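Local coordinates for acetoin utilization protein (Exiguobacterium sibiricum, PDB 2Q04) that probably transfers an acetyl group from acetyl-CoA to an acceptor, as GNAT-family enzymes do, and is named for a role in acetoin utilization, at residues N8-E13 with L117-L122; L12-G17 with R108-G113; V25-L30 with A51-A56; Y33-G38 with E47-L52; G61-A66 with Y75-Y80. All coordinates share one frame; numbering follows the deposited sequence.

Overall arrangement
From the N terminus, strand 8-12 runs past the C-terminal part of helix 112-121, and interaction 1 closes the longest loop, with interactions 3, 4 and 5 nested inside it. Interaction 2 starts from the same stretch, overlapping it at L12 and E13, and joins the turn after the strand to the loop leading into the same helix; interactions 3, 4 and 5 nest inside it too. Helix 27-30 then meets helix 45-56 in interaction 3, and strand 34-35 meets an earlier part of that helix in interaction 4; the two overlap at A51 and L52. Interaction 5, a hairpin of strands 62-68 and 71-79, follows both in series. It lies between the two helical layers, touching S120 and I112 on one face and L52 and I55 on the other.

Interaction 1: N8-E13 with L117-L122; sequences NHRTLE and LEVSML
N8 lays its side chain against V119 and L122 where strand 8-12 runs past the end of helix 112-121, and it can be followed outward atom by atom. CB has L122 CD1 on hand at 3.8 Å and V119 CG1 almost as close. CG leaves beside the backbone N, anti to the carbonyl carbon (chi1 -72°), which sets it 3.6 Å from L122 CB. OD1 also stays near the L122 side chain. At the tip, ND2 donates to a water 2.9 Å away, and that water lies 2.7 Å from V119 O; ND2 is hydrogen-bonded to Q6 OE1 as well. An alanine here would keep CB against both neighbours but, with the amide gone, would probably uncover L122 CB and leave the bridging water and Q6 without their ND2 partner.

Two residues on, R10 reaches the same helix. Its CG lies 4.0 Å from V119 CG2, and the chain then bends at chi2 (-71°). R10 and L122 meet tip to tip: L122 CD1 sits 3.2 Å above the plane of the R10 guanidinium, over one face but shifted toward the rim. NH1 keeps that flat group turned by donating to H9 O at 3.0 Å, with the acceptor in the guanidinium plane. V119 is buried and also packs on I21 of strand 19-23. A helix lying nearly antiparallel to a strand at 151°, with aliphatic side chains against the sheet, fits the alpha/beta layering of the GNAT fold.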
# COMPACT_ATOMS: atom_id res chain seq x y z
N ASN A 8 -2.32 -9.17 -13.32
CA ASN A 8 -0.97 -9.65 -13.55
C ASN A 8 -0.61 -10.72 -12.55
O ASN A 8 -1.21 -10.80 -11.50
CB ASN A 8 0.02 -8.50 -13.48
CG ASN A 8 -0.09 -7.58 -14.67
OD1 ASN A 8 0.35 -7.92 -15.78
ND2 ASN A 8 -0.69 -6.41 -14.47
N HIS A 9 0.36 -11.56 -12.91
CA HIS A 9 0.73 -12.69 -12.08
C HIS A 9 2.19 -13.05 -12.23
O HIS A 9 2.71 -13.09 -13.33
CB HIS A 9 -0.12 -13.91 -12.45
CG HIS A 9 0.40 -15.20 -11.90
ND1 HIS A 9 1.40 -15.91 -12.51
CD2 HIS A 9 0.08 -15.88 -10.77
CE1 HIS A 9 1.69 -16.98 -11.78
NE2 HIS A 9 0.90 -16.98 -10.72
N ARG A 10 2.84 -13.33 -11.11
CA ARG A 10 4.19 -13.91 -11.11
C ARG A 10 4.27 -14.92 -9.97
O ARG A 10 3.60 -14.77 -8.94
CB ARG A 10 5.25 -12.82 -10.91
CG ARG A 10 5.31 -11.76 -12.02
CD ARG A 10 5.87 -12.31 -13.30
NE ARG A 10 6.17 -11.25 -14.27
CZ ARG A 10 5.26 -10.68 -15.08
NH1 ARG A 10 3.99 -11.05 -15.04
NH2 ARG A 10 5.64 -9.72 -15.93
N THR A 11 5.05 -15.98 -10.17
CA THR A 11 5.30 -16.95 -9.12
C THR A 11 6.63 -16.64 -8.45
O THR A 11 7.65 -16.58 -9.10
CB THR A 11 5.34 -18.37 -9.67
OG1 THR A 11 4.05 -18.71 -10.20
CG2 THR A 11 5.72 -19.37 -8.57
N LEU A 12 6.58 -16.39 -7.15
CA LEU A 12 7.77 -16.10 -6.39
C LEU A 12 8.16 -17.34 -5.62
O LEU A 12 7.33 -17.95 -4.95
CB LEU A 12 7.52 -14.94 -5.41
CG LEU A 12 8.72 -14.49 -4.56
CD1 LEU A 12 9.87 -14.08 -5.45
CD2 LEU A 12 8.34 -13.37 -3.63
N GLU A 13 9.41 -17.76 -5.76
CA GLU A 13 9.91 -18.87 -5.01
C GLU A 13 10.38 -18.38 -3.67
O GLU A 13 10.83 -17.23 -3.54
CB GLU A 13 11.05 -19.56 -5.76
CG GLU A 13 10.57 -20.41 -6.97
CD GLU A 13 11.71 -20.98 -7.76
OE1 GLU A 13 12.73 -20.28 -7.92
OE2 GLU A 13 11.59 -22.13 -8.25
N LEU A 117 4.68 -5.31 -4.73
CA LEU A 117 4.69 -3.97 -5.33
C LEU A 117 4.99 -4.03 -6.83
O LEU A 117 4.41 -3.26 -7.61
CB LEU A 117 5.72 -3.07 -4.63
CG LEU A 117 5.41 -2.64 -3.17
CD1 LEU A 117 6.61 -1.92 -2.56
CD2 LEU A 117 4.17 -1.77 -3.09
N GLU A 118 5.90 -4.92 -7.23
CA GLU A 118 6.24 -5.09 -8.66
C GLU A 118 5.00 -5.43 -9.49
O GLU A 118 4.73 -4.80 -10.50
CB GLU A 118 7.29 -6.19 -8.85
CG GLU A 118 8.72 -5.78 -8.57
CD GLU A 118 9.73 -6.91 -8.83
OE1 GLU A 118 9.50 -7.72 -9.77
OE2 GLU A 118 10.74 -6.99 -8.09
N VAL A 119 4.29 -6.47 -9.06
CA VAL A 119 3.11 -6.93 -9.78
C VAL A 119 2.01 -5.86 -9.78
O VAL A 119 1.23 -5.76 -10.74
CB VAL A 119 2.56 -8.24 -9.14
CG1 VAL A 119 1.23 -8.65 -9.80
CG2 VAL A 119 3.58 -9.35 -9.27
N SER A 120 1.97 -5.05 -8.73
CA SER A 120 1.02 -3.95 -8.65
C SER A 120 1.29 -2.88 -9.73
O SER A 120 0.35 -2.32 -10.29
CB SER A 120 1.06 -3.31 -7.26
OG SER A 120 0.52 -4.18 -6.27
N MSE A 121 2.57 -2.64 -10.03
CA MSE A 121 2.96 -1.58 -10.99
C MSE A 121 3.06 -2.09 -12.44
O MSE A 121 3.33 -1.31 -13.35
CB MSE A 121 4.30 -0.95 -10.59
CG MSE A 121 4.29 -0.33 -9.20
SE MSE A 121 2.83 0.92 -8.95
CE MSE A 121 2.91 1.07 -7.09
N LEU A 122 2.83 -3.39 -12.64
CA LEU A 122 2.86 -3.97 -14.00
C LEU A 122 1.75 -3.40 -14.88
O LEU A 122 1.87 -3.39 -16.12
CB LEU A 122 2.74 -5.50 -13.94
CG LEU A 122 4.02 -6.27 -13.65
CD1 LEU A 122 3.74 -7.79 -13.69
CD2 LEU A 122 5.10 -5.91 -14.65
O HOH W 1 -1.28 -5.70 -11.68

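Interaction 2: L12-G17 with R108-G113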
# COMPACT_ATOMS: atom_id res chain seq x y z
N LEU A 12 6.58 -16.39 -7.15
CA LEU A 12 7.77 -16.10 -6.39
C LEU A 12 8.16 -17.34 -5.62
O LEU A 12 7.33 -17.95 -4.95
CB LEU A 12 7.52 -14.94 -5.41
CG LEU A 12 8.72 -14.49 -4.56
CD1 LEU A 12 9.87 -14.08 -5.45
CD2 LEU A 12 8.34 -13.37 -3.63
N GLU A 13 9.41 -17.76 -5.76
CA GLU A 13 9.91 -18.87 -5.01
C GLU A 13 10.38 -18.38 -3.67
O GLU A 13 10.83 -17.23 -3.54
CB GLU A 13 11.05 -19.56 -5.76
CG GLU A 13 10.57 -20.41 -6.97
CD GLU A 13 11.71 -20.98 -7.76
OE1 GLU A 13 12.73 -20.28 -7.92
OE2 GLU A 13 11.59 -22.13 -8.25
N THR A 14 10.19 -19.20 -2.64
CA THR A 14 10.61 -18.86 -1.28
C THR A 14 11.11 -20.12 -0.57
O THR A 14 11.08 -21.22 -1.15
CB THR A 14 9.44 -18.24 -0.43
OG1 THR A 14 8.58 -19.28 0.04
CG2 THR A 14 8.63 -17.26 -1.25
N SER A 15 11.53 -19.97 0.67
CA SER A 15 11.95 -21.10 1.50
C SER A 15 10.74 -21.95 1.89
O SER A 15 10.88 -23.10 2.31
CB SER A 15 12.67 -20.60 2.75
OG SER A 15 11.94 -19.57 3.38
N LEU A 16 9.55 -21.36 1.80
CA LEU A 16 8.30 -22.07 2.05
C LEU A 16 7.51 -22.21 0.74
O LEU A 16 6.48 -22.89 0.70
CB LEU A 16 7.45 -21.27 3.05
CG LEU A 16 8.19 -20.78 4.30
CD1 LEU A 16 7.28 -19.91 5.13
CD2 LEU A 16 8.70 -21.95 5.13
N GLY A 17 8.03 -21.60 -0.33
CA GLY A 17 7.27 -21.33 -1.55
C GLY A 17 6.99 -22.55 -2.36
O GLY A 17 7.23 -23.65 -1.91
N ARG A 108 8.57 -13.37 6.20
CA ARG A 108 9.42 -12.20 6.19
C ARG A 108 10.81 -12.57 5.70
O ARG A 108 11.29 -13.67 5.97
CB ARG A 108 9.51 -11.58 7.58
N GLY A 109 11.43 -11.67 4.94
CA GLY A 109 12.80 -11.88 4.42
C GLY A 109 12.84 -12.62 3.08
O GLY A 109 13.92 -12.87 2.54
N GLN A 110 11.66 -12.96 2.54
CA GLN A 110 11.57 -13.67 1.27
C GLN A 110 11.22 -12.70 0.12
O GLN A 110 10.89 -13.14 -0.99
CB GLN A 110 10.52 -14.77 1.36
CG GLN A 110 10.82 -15.82 2.42
CD GLN A 110 12.15 -16.55 2.19
OE1 GLN A 110 12.90 -16.79 3.13
NE2 GLN A 110 12.44 -16.88 0.94
N GLN A 111 11.30 -11.40 0.40
CA GLN A 111 11.10 -10.35 -0.62
C GLN A 111 9.71 -10.39 -1.27
O GLN A 111 9.54 -10.03 -2.44
CB GLN A 111 12.20 -10.44 -1.69
CG GLN A 111 13.62 -10.37 -1.11
CD GLN A 111 14.65 -9.94 -2.12
OE1 GLN A 111 14.74 -10.51 -3.22
NE2 GLN A 111 15.45 -8.95 -1.77
N ILE A 112 8.72 -10.75 -0.48
CA ILE A 112 7.35 -10.79 -0.96
C ILE A 112 6.80 -9.39 -1.16
O ILE A 112 6.12 -9.12 -2.15
CB ILE A 112 6.45 -11.58 0.00
CG1 ILE A 112 6.77 -13.08 -0.12
CG2 ILE A 112 4.95 -11.30 -0.31
CD1 ILE A 112 6.03 -13.94 0.83
N GLY A 113 7.11 -8.48 -0.22
CA GLY A 113 6.69 -7.09 -0.32
C GLY A 113 7.14 -6.46 -1.62
O GLY A 113 6.35 -5.86 -2.33
O HOH W 2 11.99 -15.05 -2.63
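L12 points at the start of helix 112-121, and one methyl does most of the work. CG stands anti to the backbone N (chi1 -178°), and its branch CD2 comes within 3.9 Å of I112 CG1. The same methyl lies 3.7 Å from Q110 O, with Q111 O equally near, so it rests on the two carbonyls before the helix as well as on the isoleucine. E13 points its CB away and contributes its backbone: a water donates to E13 O and, at 2.7 Å, to Q110 O, stitching the two loops together.

The second loop carries the sequence R108-G109-Q110-Q111-I112-G113, which resembles the Q/R-x-x-G-x-G/A motif of GNAT enzymes, a loop that in relatives binds the pyrophosphate of acetyl-CoA. Q111, at the N-cap, stands where that motif has its first glycine and has a left-handed backbone conformation (phi 61°).

T14 is next, its side chain crossing that of Q110 at about a right angle, with T14 CB 4.0 Å from Q110 CG. T14 OG1 accepts from L16 N at 2.9 Å, an ST turn that folds the tip of the loop. S15 OG lies 3.3 Å from Q110 CD, beside an amide whose two ends are probably interchanged in the model. L16 packs on R106 and F107, while its carbonyl takes a hydrogen bond from Q68. At G17 the backbone N bonds back to T14 O at 3.2 Å, and a CB on this residue would run into T14 N.

Interaction 3: V25-L30 with A51-A56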
# COMPACT_ATOMS: atom_id res chain seq x y z
N VAL A 25 -7.27 -8.70 -7.76
CA VAL A 25 -8.19 -9.83 -7.61
C VAL A 25 -9.60 -9.30 -7.35
O VAL A 25 -9.79 -8.39 -6.56
CB VAL A 25 -7.76 -10.73 -6.40
CG1 VAL A 25 -8.66 -11.94 -6.30
CG2 VAL A 25 -6.29 -11.15 -6.54
N THR A 26 -10.58 -9.89 -8.01
CA THR A 26 -11.97 -9.45 -7.86
C THR A 26 -12.49 -9.81 -6.49
O THR A 26 -11.97 -10.72 -5.84
CB THR A 26 -12.89 -10.09 -8.90
OG1 THR A 26 -12.92 -11.50 -8.70
CG2 THR A 26 -12.41 -9.79 -10.31
N SER A 27 -13.53 -9.10 -6.06
CA SER A 27 -14.18 -9.36 -4.78
C SER A 27 -14.69 -10.79 -4.70
O SER A 27 -14.48 -11.48 -3.69
CB SER A 27 -15.35 -8.39 -4.58
OG SER A 27 -14.92 -7.06 -4.64
N GLN A 28 -15.37 -11.23 -5.76
CA GLN A 28 -15.96 -12.57 -5.81
C GLN A 28 -14.91 -13.63 -5.51
O GLN A 28 -15.15 -14.53 -4.71
CB GLN A 28 -16.58 -12.83 -7.19
N ILE A 29 -13.73 -13.50 -6.14
CA ILE A 29 -12.66 -14.48 -5.96
C ILE A 29 -11.98 -14.34 -4.58
O ILE A 29 -11.67 -15.33 -3.94
CB ILE A 29 -11.58 -14.39 -7.11
CG1 ILE A 29 -12.06 -15.15 -8.37
CG2 ILE A 29 -10.27 -14.99 -6.66
CD1 ILE A 29 -13.02 -14.37 -9.26
N LEU A 30 -11.77 -13.10 -4.14
CA LEU A 30 -11.15 -12.84 -2.81
C LEU A 30 -11.93 -13.48 -1.67
O LEU A 30 -11.34 -13.92 -0.68
CB LEU A 30 -11.04 -11.34 -2.53
CG LEU A 30 -9.78 -10.64 -3.02
CD1 LEU A 30 -9.81 -9.18 -2.59
CD2 LEU A 30 -8.52 -11.34 -2.50
N ALA A 51 -12.56 -6.51 4.81
CA ALA A 51 -12.06 -5.20 4.38
C ALA A 51 -11.39 -5.26 3.00
O ALA A 51 -11.49 -4.33 2.22
CB ALA A 51 -11.08 -4.64 5.42
N LEU A 52 -10.67 -6.35 2.74
CA LEU A 52 -9.99 -6.52 1.44
C LEU A 52 -11.02 -6.74 0.34
O LEU A 52 -10.90 -6.18 -0.75
CB LEU A 52 -9.02 -7.71 1.48
CG LEU A 52 -7.88 -7.63 2.51
CD1 LEU A 52 -7.05 -8.92 2.49
CD2 LEU A 52 -6.99 -6.41 2.26
N VAL A 53 -12.02 -7.56 0.64
CA VAL A 53 -13.09 -7.83 -0.30
C VAL A 53 -13.81 -6.53 -0.68
O VAL A 53 -14.06 -6.27 -1.86
CB VAL A 53 -14.12 -8.83 0.29
CG1 VAL A 53 -15.35 -8.91 -0.58
CG2 VAL A 53 -13.48 -10.22 0.45
N GLU A 54 -14.11 -5.71 0.33
CA GLU A 54 -14.81 -4.45 0.12
C GLU A 54 -14.00 -3.50 -0.73
O GLU A 54 -14.54 -2.84 -1.60
CB GLU A 54 -15.12 -3.79 1.45
CG GLU A 54 -16.34 -4.37 2.14
CD GLU A 54 -16.57 -3.76 3.49
OE1 GLU A 54 -15.70 -2.99 3.97
OE2 GLU A 54 -17.63 -4.05 4.10
N ILE A 55 -12.72 -3.41 -0.46
CA ILE A 55 -11.84 -2.57 -1.25
C ILE A 55 -11.84 -3.02 -2.72
O ILE A 55 -11.98 -2.19 -3.62
CB ILE A 55 -10.39 -2.60 -0.71
CG1 ILE A 55 -10.31 -1.83 0.62
CG2 ILE A 55 -9.43 -1.99 -1.73
CD1 ILE A 55 -8.97 -2.01 1.36
N ALA A 56 -11.73 -4.33 -2.94
CA ALA A 56 -11.73 -4.90 -4.30
C ALA A 56 -12.99 -4.53 -5.06
O ALA A 56 -12.97 -4.41 -6.28
CB ALA A 56 -11.58 -6.38 -4.24
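S27 and V53 bring helix 27-30 and helix 45-56 together, a pair that probably corresponds to the first two helices of GNAT folds, packed against one face of the sheet. The CA atoms of S27 and V53 are 4.9 Å apart, a close approach that a serine allows. The S27 hydroxyl is turned anti to its own carbonyl carbon (chi1 -58°), and OG donates to V53 O at 3.0 Å, tilted 17° from the carbonyl plane. This is a side chain of one helix bonding to the backbone of the other.

V53 forks over the opposing helix. Its CG1 faces S27 CB, while CG2 lies 4.0 Å from L30 CB, so the two branches serve partners a turn apart. A 1,2-ethanediol molecule, probably from the crystallisation liquor, lies close to this valine.

L30 drives in from the sheet side, where it also packs on I63 and I65. Its CD1 lies 3.7 Å from L52 O. The first helix begins at T26, the N-cap, whose OG1 accepts a weak bond from I29 N.

A56 is where several of these groups converge. It points its CB at the first helix and is met there by a hydroxyl, a carbonyl and a methyl: S27 OG at 3.4 Å, V25 O at 3.6 Å and L30 CD1 at 3.7 Å.

Interaction 4: Y33-G38 with E47-L52; sequences YKLDPG and EQHEAL
H49 NE2 has two carbonyl oxygens close by: it is hydrogen-bonded to L30 O, and Y33 O lies 3.4 Å from NE2 at an angle too poor for a bond. CB of H49 points toward strand 34-35, and CG stands anti to the backbone N (chi1 -175°). L35 fills the rest of the contact. Its CG meets the ring obliquely, 4.0 Å from H49 CD2, while CD1 presses on the helix backbone, 3.2 Å from H49 N. CD1 also lies 3.8 Å from Q48 CB, and CD2 reaches L52 CD1 at 3.7 Å. An alanine in place of L35 would probably open a gap over the Q48-H49 backbone and leave L52 CD1 and H49 CD2 without their leucine partner. Past the contact, D36 OD2 takes G38 N in an Asx turn and pairs with R106.

The join between strand 34-35 and helix 45-56 is thus apolar at its centre and polar at the H49 end. Bound ethanediol and acetate, probably from the crystallisation liquor and each about 3 Å from the H49 side chain, suggest that small polar molecules can reach the ring; in GNAT relatives this helical region often lines the acceptor site.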
# COMPACT_ATOMS: atom_id res chain seq x y z
N TYR A 33 -11.00 -17.12 -0.81
CA TYR A 33 -9.72 -17.37 -0.16
C TYR A 33 -9.85 -17.23 1.36
O TYR A 33 -10.92 -16.92 1.88
CB TYR A 33 -8.64 -16.42 -0.69
CG TYR A 33 -8.39 -16.52 -2.19
CD1 TYR A 33 -8.27 -17.75 -2.81
CD2 TYR A 33 -8.19 -15.38 -2.95
CE1 TYR A 33 -8.02 -17.84 -4.18
CE2 TYR A 33 -7.92 -15.46 -4.31
CZ TYR A 33 -7.84 -16.69 -4.92
OH TYR A 33 -7.58 -16.77 -6.27
N LYS A 34 -8.74 -17.48 2.06
CA LYS A 34 -8.71 -17.39 3.51
C LYS A 34 -7.47 -16.63 3.97
O LYS A 34 -6.35 -17.06 3.72
CB LYS A 34 -8.70 -18.80 4.11
CG LYS A 34 -8.67 -18.83 5.64
CD LYS A 34 -8.84 -20.25 6.18
CE LYS A 34 -8.97 -20.25 7.70
NZ LYS A 34 -9.28 -21.62 8.24
N LEU A 35 -7.67 -15.50 4.63
CA LEU A 35 -6.54 -14.74 5.17
C LEU A 35 -5.77 -15.56 6.20
O LEU A 35 -6.36 -16.16 7.11
CB LEU A 35 -7.02 -13.44 5.83
CG LEU A 35 -7.08 -12.19 4.96
CD1 LEU A 35 -7.40 -10.97 5.83
CD2 LEU A 35 -5.78 -11.97 4.22
N ASP A 36 -4.45 -15.58 6.05
CA ASP A 36 -3.58 -16.27 6.98
C ASP A 36 -3.77 -15.68 8.40
O ASP A 36 -3.89 -14.46 8.55
CB ASP A 36 -2.12 -16.12 6.56
CG ASP A 36 -1.20 -16.96 7.37
OD1 ASP A 36 -1.17 -18.19 7.14
OD2 ASP A 36 -0.49 -16.41 8.23
N PRO A 37 -3.77 -16.55 9.44
CA PRO A 37 -4.01 -16.08 10.83
C PRO A 37 -2.98 -15.06 11.33
O PRO A 37 -3.24 -14.36 12.31
CB PRO A 37 -3.92 -17.37 11.65
CG PRO A 37 -4.15 -18.48 10.68
CD PRO A 37 -3.59 -18.02 9.39
N GLY A 38 -1.83 -14.96 10.65
CA GLY A 38 -0.76 -14.06 11.08
C GLY A 38 -0.81 -12.67 10.47
O GLY A 38 0.18 -11.93 10.54
N GLU A 47 -12.20 -9.88 10.08
CA GLU A 47 -12.59 -8.50 9.81
C GLU A 47 -11.74 -7.89 8.69
O GLU A 47 -12.25 -7.13 7.87
CB GLU A 47 -12.46 -7.63 11.08
CG GLU A 47 -13.53 -7.92 12.17
CD GLU A 47 -13.33 -9.28 12.87
OE1 GLU A 47 -12.23 -9.87 12.72
OE2 GLU A 47 -14.27 -9.74 13.56
N GLN A 48 -10.45 -8.22 8.68
CA GLN A 48 -9.52 -7.68 7.67
C GLN A 48 -9.80 -8.27 6.28
O GLN A 48 -9.58 -7.62 5.27
CB GLN A 48 -8.05 -7.95 8.07
CG GLN A 48 -6.99 -7.20 7.20
CD GLN A 48 -7.03 -5.67 7.37
OE1 GLN A 48 -7.71 -5.15 8.25
NE2 GLN A 48 -6.29 -4.96 6.52
N HIS A 49 -10.25 -9.53 6.25
CA HIS A 49 -10.62 -10.20 4.99
C HIS A 49 -11.81 -9.48 4.35
O HIS A 49 -11.79 -9.14 3.17
CB HIS A 49 -10.97 -11.68 5.26
CG HIS A 49 -11.24 -12.48 4.02
ND1 HIS A 49 -12.42 -13.17 3.82
CD2 HIS A 49 -10.48 -12.72 2.92
CE1 HIS A 49 -12.37 -13.80 2.65
NE2 HIS A 49 -11.21 -13.54 2.09
N GLU A 50 -12.83 -9.23 5.17
CA GLU A 50 -14.00 -8.48 4.74
C GLU A 50 -13.62 -7.07 4.24
O GLU A 50 -14.26 -6.53 3.35
CB GLU A 50 -14.99 -8.37 5.91
CG GLU A 50 -16.16 -7.46 5.69
CD GLU A 50 -17.14 -7.47 6.87
OE1 GLU A 50 -17.87 -8.47 7.03
OE2 GLU A 50 -17.16 -6.47 7.65
N ALA A 51 -12.56 -6.51 4.81
CA ALA A 51 -12.06 -5.20 4.38
C ALA A 51 -11.39 -5.26 3.00
O ALA A 51 -11.49 -4.33 2.22
CB ALA A 51 -11.08 -4.64 5.42
N LEU A 52 -10.67 -6.35 2.74
CA LEU A 52 -9.99 -6.52 1.44
C LEU A 52 -11.02 -6.74 0.34
O LEU A 52 -10.90 -6.18 -0.75
CB LEU A 52 -9.02 -7.71 1.48
CG LEU A 52 -7.88 -7.63 2.51
CD1 LEU A 52 -7.05 -8.92 2.49
CD2 LEU A 52 -6.99 -6.41 2.26

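Interaction 5: G61-A66 with Y75-Y80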
# COMPACT_ATOMS: atom_id res chain seq x y z
N GLY A 61 -10.63 0.49 -6.55
CA GLY A 61 -9.96 -0.44 -5.62
C GLY A 61 -9.16 -1.56 -6.29
O GLY A 61 -9.60 -2.14 -7.27
N ARG A 62 -7.99 -1.85 -5.73
CA ARG A 62 -7.13 -2.93 -6.22
C ARG A 62 -6.52 -3.69 -5.05
O ARG A 62 -5.86 -3.09 -4.17
CB ARG A 62 -6.01 -2.38 -7.09
CG ARG A 62 -6.48 -1.63 -8.26
CD ARG A 62 -5.36 -1.30 -9.18
NE ARG A 62 -5.86 -0.71 -10.41
CZ ARG A 62 -5.20 -0.72 -11.58
NH1 ARG A 62 -4.02 -1.32 -11.68
NH2 ARG A 62 -5.75 -0.16 -12.65
N ILE A 63 -6.69 -5.01 -5.06
CA ILE A 63 -6.08 -5.88 -4.07
C ILE A 63 -5.17 -6.88 -4.78
O ILE A 63 -5.63 -7.71 -5.53
CB ILE A 63 -7.16 -6.66 -3.25
CG1 ILE A 63 -8.11 -5.68 -2.51
CG2 ILE A 63 -6.49 -7.63 -2.27
CD1 ILE A 63 -7.45 -4.89 -1.39
N ILE A 64 -3.87 -6.73 -4.58
CA ILE A 64 -2.91 -7.69 -5.07
C ILE A 64 -2.51 -8.57 -3.88
O ILE A 64 -2.28 -8.06 -2.77
CB ILE A 64 -1.65 -6.99 -5.68
CG1 ILE A 64 -1.99 -6.37 -7.05
CG2 ILE A 64 -0.49 -7.99 -5.85
CD1 ILE A 64 -3.00 -5.23 -6.99
N ILE A 65 -2.45 -9.88 -4.11
CA ILE A 65 -2.24 -10.85 -3.02
C ILE A 65 -1.03 -11.73 -3.24
O ILE A 65 -0.63 -11.98 -4.36
CB ILE A 65 -3.46 -11.76 -2.84
CG1 ILE A 65 -3.70 -12.60 -4.12
CG2 ILE A 65 -4.69 -10.93 -2.50
CD1 ILE A 65 -4.78 -13.62 -3.98
N ALA A 66 -0.40 -12.14 -2.13
CA ALA A 66 0.60 -13.20 -2.14
C ALA A 66 -0.09 -14.42 -1.58
O ALA A 66 -0.59 -14.40 -0.45
CB ALA A 66 1.78 -12.83 -1.29
N TYR A 75 -0.62 -9.24 1.24
CA TYR A 75 -1.42 -8.43 0.35
C TYR A 75 -0.93 -7.00 0.30
O TYR A 75 -0.16 -6.56 1.16
CB TYR A 75 -2.88 -8.44 0.79
CG TYR A 75 -3.10 -7.83 2.16
CD1 TYR A 75 -3.21 -6.44 2.32
CD2 TYR A 75 -3.21 -8.63 3.30
CE1 TYR A 75 -3.41 -5.88 3.58
CE2 TYR A 75 -3.41 -8.07 4.56
CZ TYR A 75 -3.51 -6.69 4.69
OH TYR A 75 -3.71 -6.13 5.93
N VAL A 76 -1.39 -6.27 -0.70
CA VAL A 76 -1.16 -4.85 -0.79
C VAL A 76 -2.40 -4.23 -1.39
O VAL A 76 -2.96 -4.77 -2.36
CB VAL A 76 0.10 -4.51 -1.63
CG1 VAL A 76 -0.04 -5.01 -3.06
CG2 VAL A 76 0.36 -3.01 -1.61
N THR A 77 -2.87 -3.11 -0.80
CA THR A 77 -4.16 -2.51 -1.18
C THR A 77 -3.99 -1.14 -1.82
O THR A 77 -3.06 -0.41 -1.50
CB THR A 77 -5.09 -2.34 0.04
OG1 THR A 77 -4.62 -1.25 0.85
CG2 THR A 77 -5.14 -3.61 0.85
N PHE A 78 -4.92 -0.81 -2.73
CA PHE A 78 -4.95 0.50 -3.37
C PHE A 78 -6.36 0.97 -3.43
O PHE A 78 -7.26 0.20 -3.76
CB PHE A 78 -4.39 0.44 -4.78
CG PHE A 78 -2.99 0.03 -4.84
CD1 PHE A 78 -1.98 0.97 -4.81
CD2 PHE A 78 -2.65 -1.32 -4.90
CE1 PHE A 78 -0.64 0.57 -4.85
CE2 PHE A 78 -1.33 -1.72 -4.94
CZ PHE A 78 -0.32 -0.77 -4.92
N LEU A 79 -6.57 2.23 -3.10
CA LEU A 79 -7.89 2.85 -3.16
C LEU A 79 -7.72 4.34 -3.01
O LEU A 79 -6.62 4.82 -2.74
CB LEU A 79 -8.81 2.30 -2.06
CG LEU A 79 -8.41 2.58 -0.60
CD1 LEU A 79 -9.56 2.21 0.34
CD2 LEU A 79 -7.11 1.85 -0.20
N TYR A 80 -8.82 5.08 -3.17
CA TYR A 80 -8.77 6.52 -2.97
C TYR A 80 -8.57 6.83 -1.51
O TYR A 80 -9.04 6.09 -0.65
CB TYR A 80 -10.04 7.20 -3.49
CG TYR A 80 -10.08 7.37 -4.99
CD1 TYR A 80 -8.97 7.85 -5.68
CD2 TYR A 80 -11.23 7.12 -5.71
CE1 TYR A 80 -8.99 8.02 -7.03
CE2 TYR A 80 -11.27 7.29 -7.08
CZ TYR A 80 -10.15 7.75 -7.74
OH TYR A 80 -10.18 7.93 -9.10
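R62 and F78 begin the ladder of an antiparallel hairpin, strands 62-68 and 71-79, consistent with the antiparallel hairpin at the centre of GNAT sheets. The segment axes run 172° apart.

Backbone hydrogen bonds come in two reciprocal pairs. R62 N donates to F78 O, and F78 N returns to R62 O, both at 2.9 Å. Two residues on, at the next hydrogen-bonded pair, I64 N reaches V76 O at 3.1 Å and V76 N reaches I64 O at 2.9 Å, both donors lying nearly along the C=O axis. I63 with T77 and I65 with Y75 are the non-hydrogen-bonded pairs between and beyond. CA-H...O contacts add to the ladder, such as Y75 CA on I64 O at 3.3 Å.

Apolar contacts divide by face. I64 and V76 lie side by side, I64 CB 3.7 Å from V76 CG1, on the face that S120 of helix 112-121 covers. On the other face, toward helix 45-56, I63 and T77 point the same way.

Polar ends look outside the pair: the R62 guanidinium makes a salt bridge with D123, and T77 OG1 bonds to A100 N on the next strand. The threonine's methyl meets the hairpin partner, T77 CG2 3.5 Å from I63 CD1. The F78 ring turns an edge to the backbone, CD2 lying 3.7 Å from R62 O.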